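Local coordinates for protein cyclic pyranopterin monophosphate synthase 2 (Mycobacterium tuberculosis, PDB 4FDF) that probably catalyses formation of cyclic pyranopterin monophosphate from a cyclised dihydroguanosine triphosphate during molybdenum cofactor biosynthesis, at residues B[78-81]-B[82-86]; B[120-123]-B[124-127]. One frame throughout, in Å; residues are numbered along the deposited sequence.

Interaction 1 of 2, residues B[78-81]-B[82-86]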
ATOM      1  N   LYS B  78      -1.447  -5.725  10.141  1.00 30.10           N
ATOM      2  CA  LYS B  78      -2.553  -5.144   9.374  1.00 32.48           C
ATOM      3  C   LYS B  78      -2.351  -5.312   7.866  1.00 32.98           C
ATOM      4  O   LYS B  78      -3.324  -5.403   7.128  1.00 33.22           O
ATOM      5  CB  LYS B  78      -2.724  -3.648   9.715  1.00 35.03           C
ATOM      6  CG  LYS B  78      -3.161  -3.377  11.173  1.00 34.08           C
ATOM      7  CD  LYS B  78      -2.409  -2.197  11.798  1.00 36.45           C
ATOM      8  CE  LYS B  78      -3.173  -0.922  11.595  1.00 35.03           C
ATOM      9  NZ  LYS B  78      -2.435   0.265  12.074  1.00 35.76           N
ATOM     10  N   ARG B  79      -1.093  -5.357   7.420  1.00 31.35           N
ATOM     11  CA  ARG B  79      -0.770  -5.451   5.988  1.00 33.02           C
ATOM     12  C   ARG B  79      -0.673  -6.895   5.492  1.00 33.13           C
ATOM     13  O   ARG B  79      -0.316  -7.135   4.342  1.00 33.70           O
ATOM     14  CB  ARG B  79       0.550  -4.713   5.678  1.00 35.76           C
ATOM     15  CG  ARG B  79       0.635  -3.257   6.164  1.00 37.16           C
ATOM     16  CD  ARG B  79      -0.484  -2.367   5.589  1.00 41.75           C
ATOM     17  NE  ARG B  79      -0.459  -2.258   4.126  1.00 44.60           N
ATOM     18  CZ  ARG B  79       0.169  -1.302   3.435  1.00 47.99           C
ATOM     19  NH1 ARG B  79       0.851  -0.341   4.058  1.00 48.45           N
ATOM     20  NH2 ARG B  79       0.108  -1.309   2.108  1.00 46.84           N
ATOM     21  N   THR B  80      -0.991  -7.853   6.358  1.00 33.62           N
ATOM     22  CA  THR B  80      -0.889  -9.275   6.011  1.00 34.20           C
ATOM     23  C   THR B  80      -1.491  -9.637   4.656  1.00 34.49           C
ATOM     24  O   THR B  80      -0.813 -10.233   3.818  1.00 34.56           O
ATOM     25  CB  THR B  80      -1.439 -10.186   7.137  1.00 35.95           C
ATOM     26  OG1 THR B  80      -0.659  -9.979   8.327  1.00 34.10           O
ATOM     27  CG2 THR B  80      -1.359 -11.684   6.735  1.00 36.16           C
ATOM     28  N   SER B  81      -2.745  -9.259   4.419  1.00 34.94           N
ATOM     29  CA  SER B  81      -3.419  -9.661   3.186  1.00 35.77           C
ATOM     30  C   SER B  81      -2.849  -8.983   1.926  1.00 36.26           C
ATOM     31  O   SER B  81      -3.056  -9.466   0.818  1.00 35.83           O
ATOM     32  CB  SER B  81      -4.942  -9.507   3.301  1.00 36.53           C
ATOM     33  OG  SER B  81      -5.316  -8.167   3.517  1.00 38.79           O
ATOM     34  N   ASP B  82      -2.105  -7.892   2.116  1.00 36.08           N
ATOM     35  CA  ASP B  82      -1.354  -7.235   1.043  1.00 36.31           C
ATOM     36  C   ASP B  82      -0.105  -8.013   0.649  1.00 35.14           C
ATOM     37  O   ASP B  82       0.317  -7.957  -0.499  1.00 33.42           O
ATOM     38  CB  ASP B  82      -0.884  -5.845   1.481  1.00 41.15           C
ATOM     39  CG  ASP B  82      -2.020  -4.856   1.654  1.00 45.40           C
ATOM     40  OD1 ASP B  82      -3.190  -5.213   1.386  1.00 48.58           O
ATOM     41  OD2 ASP B  82      -1.724  -3.704   2.051  1.00 45.22           O
ATOM     42  N   LEU B  83       0.503  -8.703   1.614  1.00 33.52           N
ATOM     43  CA  LEU B  83       1.768  -9.407   1.393  1.00 33.29           C
ATOM     44  C   LEU B  83       1.591 -10.851   0.987  1.00 34.30           C
ATOM     45  O   LEU B  83       2.351 -11.363   0.159  1.00 35.47           O
ATOM     46  CB  LEU B  83       2.638  -9.362   2.654  1.00 32.20           C
ATOM     47  CG  LEU B  83       3.066  -7.967   3.107  1.00 33.62           C
ATOM     48  CD1 LEU B  83       3.586  -7.977   4.559  1.00 34.96           C
ATOM     49  CD2 LEU B  83       4.084  -7.344   2.146  1.00 32.37           C
ATOM     50  N   ILE B  84       0.610 -11.513   1.599  1.00 34.80           N
ATOM     51  CA  ILE B  84       0.384 -12.942   1.393  1.00 33.39           C
ATOM     52  C   ILE B  84      -0.822 -13.128   0.477  1.00 31.96           C
ATOM     53  O   ILE B  84      -1.959 -12.909   0.889  1.00 30.87           O
ATOM     54  CB  ILE B  84       0.125 -13.693   2.730  1.00 33.42           C
ATOM     55  CG1 ILE B  84       1.156 -13.299   3.806  1.00 33.05           C
ATOM     56  CG2 ILE B  84       0.069 -15.205   2.494  1.00 32.00           C
ATOM     57  CD1 ILE B  84       2.618 -13.692   3.485  1.00 33.75           C
ATOM     58  N   PRO B  85      -0.567 -13.553  -0.769  1.00 31.52           N
ATOM     59  CA  PRO B  85      -1.544 -13.541  -1.857  1.00 31.32           C
ATOM     60  C   PRO B  85      -2.882 -14.186  -1.513  1.00 31.64           C
ATOM     61  O   PRO B  85      -3.916 -13.619  -1.834  1.00 30.40           O
ATOM     62  CB  PRO B  85      -0.833 -14.315  -2.964  1.00 30.91           C
ATOM     63  CG  PRO B  85       0.635 -14.036  -2.699  1.00 31.75           C
ATOM     64  CD  PRO B  85       0.739 -14.084  -1.209  1.00 32.98           C
ATOM     65  N   LEU B  86      -2.874 -15.349  -0.860  1.00 32.21           N
ATOM     66  CA  LEU B  86      -4.132 -16.041  -0.593  1.00 35.02           C
ATOM     67  C   LEU B  86      -4.720 -15.777   0.781  1.00 37.11           C
ATOM     68  O   LEU B  86      -5.698 -16.431   1.161  1.00 36.80           O
ATOM     69  CB  LEU B  86      -4.023 -17.551  -0.870  1.00 34.92           C
ATOM     70  CG  LEU B  86      -3.624 -17.960  -2.300  1.00 36.13           C
ATOM     71  CD1 LEU B  86      -3.896 -19.434  -2.523  1.00 36.52           C
ATOM     72  CD2 LEU B  86      -4.320 -17.119  -3.377  1.00 34.96           C
TER

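Interaction 2 of 2, residues B[120-123]-B[124-127]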
ATOM      1  N   VAL B 120      -6.480 -16.106  12.746  1.00 43.49           N
ATOM      2  CA  VAL B 120      -5.584 -14.954  12.581  1.00 40.40           C
ATOM      3  C   VAL B 120      -4.098 -15.268  12.829  1.00 38.32           C
ATOM      4  O   VAL B 120      -3.308 -14.373  13.168  1.00 33.89           O
ATOM      5  CB  VAL B 120      -6.040 -13.718  13.438  1.00 42.23           C
ATOM      6  CG1 VAL B 120      -7.382 -13.203  12.948  1.00 43.27           C
ATOM      7  CG2 VAL B 120      -6.095 -14.042  14.940  1.00 39.09           C
ATOM      8  N   GLU B 121      -3.723 -16.531  12.626  1.00 35.49           N
ATOM      9  CA  GLU B 121      -2.342 -16.956  12.822  1.00 35.69           C
ATOM     10  C   GLU B 121      -1.372 -16.362  11.795  1.00 34.94           C
ATOM     11  O   GLU B 121      -0.198 -16.173  12.103  1.00 34.86           O
ATOM     12  CB  GLU B 121      -2.220 -18.484  12.915  1.00 36.64           C
ATOM     13  CG  GLU B 121      -2.538 -19.268  11.639  1.00 39.47           C
ATOM     14  CD  GLU B 121      -4.001 -19.668  11.499  1.00 39.80           C
ATOM     15  OE1 GLU B 121      -4.260 -20.704  10.856  1.00 42.43           O
ATOM     16  OE2 GLU B 121      -4.893 -18.954  12.004  1.00 39.85           O
ATOM     17  N   MET B 122      -1.856 -16.041  10.598  1.00 33.16           N
ATOM     18  CA  MET B 122      -0.993 -15.440   9.579  1.00 32.91           C
ATOM     19  C   MET B 122      -0.505 -14.049   9.957  1.00 33.27           C
ATOM     20  O   MET B 122       0.680 -13.718   9.777  1.00 34.93           O
ATOM     21  CB  MET B 122      -1.667 -15.419   8.199  1.00 34.71           C
ATOM     22  CG  MET B 122      -1.771 -16.799   7.512  1.00 34.81           C
ATOM     23  SD  MET B 122      -0.276 -17.840   7.593  1.00 36.76           S
ATOM     24  CE  MET B 122       1.009 -16.711   7.025  1.00 31.28           C
ATOM     25  N   GLU B 123      -1.415 -13.238  10.481  1.00 31.31           N
ATOM     26  CA  GLU B 123      -1.067 -11.896  10.921  1.00 32.98           C
ATOM     27  C   GLU B 123      -0.121 -11.935  12.114  1.00 31.25           C
ATOM     28  O   GLU B 123       0.820 -11.142  12.173  1.00 30.71           O
ATOM     29  CB  GLU B 123      -2.306 -11.026  11.204  1.00 34.25           C
ATOM     30  CG  GLU B 123      -3.641 -11.758  11.294  1.00 40.86           C
ATOM     31  CD  GLU B 123      -4.177 -12.271   9.957  1.00 40.51           C
ATOM     32  OE1 GLU B 123      -4.302 -11.481   8.993  1.00 44.92           O
ATOM     33  OE2 GLU B 123      -4.489 -13.474   9.880  1.00 40.35           O
ATOM     34  N   ALA B 124      -0.362 -12.857  13.049  1.00 28.53           N
ATOM     35  CA  ALA B 124       0.556 -13.057  14.160  1.00 29.09           C
ATOM     36  C   ALA B 124       1.971 -13.407  13.674  1.00 28.55           C
ATOM     37  O   ALA B 124       2.953 -12.824  14.154  1.00 29.27           O
ATOM     38  CB  ALA B 124       0.030 -14.129  15.123  1.00 29.45           C
ATOM     39  N   LEU B 125       2.068 -14.343  12.731  1.00 28.65           N
ATOM     40  CA  LEU B 125       3.361 -14.739  12.147  1.00 30.26           C
ATOM     41  C   LEU B 125       4.040 -13.603  11.364  1.00 29.89           C
ATOM     42  O   LEU B 125       5.264 -13.439  11.426  1.00 30.80           O
ATOM     43  CB  LEU B 125       3.180 -15.953  11.234  1.00 28.38           C
ATOM     44  CG  LEU B 125       2.847 -17.282  11.903  1.00 30.42           C
ATOM     45  CD1 LEU B 125       2.270 -18.241  10.861  1.00 30.64           C
ATOM     46  CD2 LEU B 125       4.056 -17.896  12.605  1.00 28.96           C
ATOM     47  N   THR B 126       3.239 -12.830  10.636  1.00 28.60           N
ATOM     48  CA  THR B 126       3.718 -11.690   9.850  1.00 29.51           C
ATOM     49  C   THR B 126       4.317 -10.590  10.752  1.00 30.50           C
ATOM     50  O   THR B 126       5.405 -10.051  10.473  1.00 30.74           O
ATOM     51  CB  THR B 126       2.569 -11.158   8.950  1.00 29.16           C
ATOM     52  OG1 THR B 126       2.205 -12.177   8.004  1.00 32.60           O
ATOM     53  CG2 THR B 126       2.957  -9.909   8.205  1.00 30.72           C
ATOM     54  N   ALA B 127       3.607 -10.282  11.838  1.00 29.44           N
ATOM     55  CA  ALA B 127       4.061  -9.337  12.859  1.00 30.47           C
ATOM     56  C   ALA B 127       5.386  -9.771  13.477  1.00 30.40           C
ATOM     57  O   ALA B 127       6.335  -8.999  13.539  1.00 31.92           O
ATOM     58  CB  ALA B 127       2.989  -9.179  13.946  1.00 32.27           C
TER

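Interaction 1 of 2, residues B[78-81]-B[82-86]
The guanidinium of Arg-79 meets the carboxylate of Asp-82 edge-on, with the two planes almost perpendicular at 88°. Asp-82 OD2 lies at the NE side of that edge, near the guanidinium plane, and takes both bonds of the salt bridge: Arg-79 NE reaches it at 2.8 Å and Arg-79 NH2 at 3.0 Å. The grip is therefore side-on and falls on one oxygen. NE arrives on the anti side of OD2, tilted out of the carboxylate plane, whereas NH2 comes nearly along the C-O direction. The arginine chain, bent at chi2 and chi3, runs forward along the helix to Asp-82. Arg-79 of a neighbouring subunit packs on this one and makes a long, weak ion pair with Asp-82 OD1.

In the backbone of the same turn, two carbonyls are each shared. Arg-79 O accepts from Asp-82 N at 3.0 Å and from Leu-83 N at 3.3 Å; Thr-80 O takes Leu-83 N at 3.0 Å and, much straighter at 163°, Ile-84 N at 2.9 Å. The side chains of Thr-80 and Ile-84 lie side by side, CG2 of Thr-80 touching CG1 of Ile-84, while Thr-80 OG1 bonds back to Ala-77 O. Mixed i+3 and i+4 bonds, with an i+3 salt bridge, form the last turn of helix 65-83; Ile-84 is first to leave helical phi/psi, leading to Leu-86, predicted to bind substrate.

Interaction 2 of 2, residues B[120-123]-B[124-127]
Thr-126 and Met-122 make the tightest meeting of this first helical turn, both donors of the threonine converging on a single carbonyl. Thr-126 OG1 gives its hydrogen to Met-122 O at 2.8 Å, and Thr-126 N binds the same oxygen at 2.8 Å from the opposite face of the carbonyl plane. The hydroxyl comes from above that plane, 39° out of it. Its reach follows from chi1 of -64°, which sets OG1 beside its own backbone N and turns it back along the helix, so a buried hydroxyl is satisfied by the preceding turn.

Close packing continues at Leu-125, whose CG sits 3.2 Å from Glu-121 O, the acceptor for Leu-125 N at 3.0 Å. This is the start of helix 121-139, with Val-120 at the N-cap position; in the ferredoxin-like fold the helix lies on the antiparallel sheet, Ala-124 resting on Val-112 and Leu-125 on Ile-151 and Val-153.

Looser fits lie at the beginning of the turn and along the methionine. Ala-124 N reaches Val-120 O only weakly, at 3.3 Å. Met-122, bent at chi2 and chi3, brings SD no nearer than 4.2 Å to Leu-125 CD1, an apolar touch between chains set at a slant to each other. Even this side faces protein rather than open solvent: Asp-137 and Tyr-136 of a neighbouring subunit pack on Met-122 and Leu-125 respectively.

How the interactions relate
Interaction 1 ends helix 65-83 and interaction 2 begins helix 121-139, and the two meet at centres about 10 Å apart. Thr-80 is the main point of contact between them: its OG1 packs 3.3 Å from Glu-123 CA and 3.5 Å from Thr-126 CB, and its CG2 approaches Met-122 CB at 4.0 Å. Leu-83 CD1 adds a looser touch on Thr-126 CG2 at 4.2 Å. The chain leaving interaction 1 brings Cys-87 against Met-122; both, with Leu-86, His-88 and Glu-123, are predicted to bind substrate, consistent with one pocket near both helix ends. The same second subunit packs against both contacts.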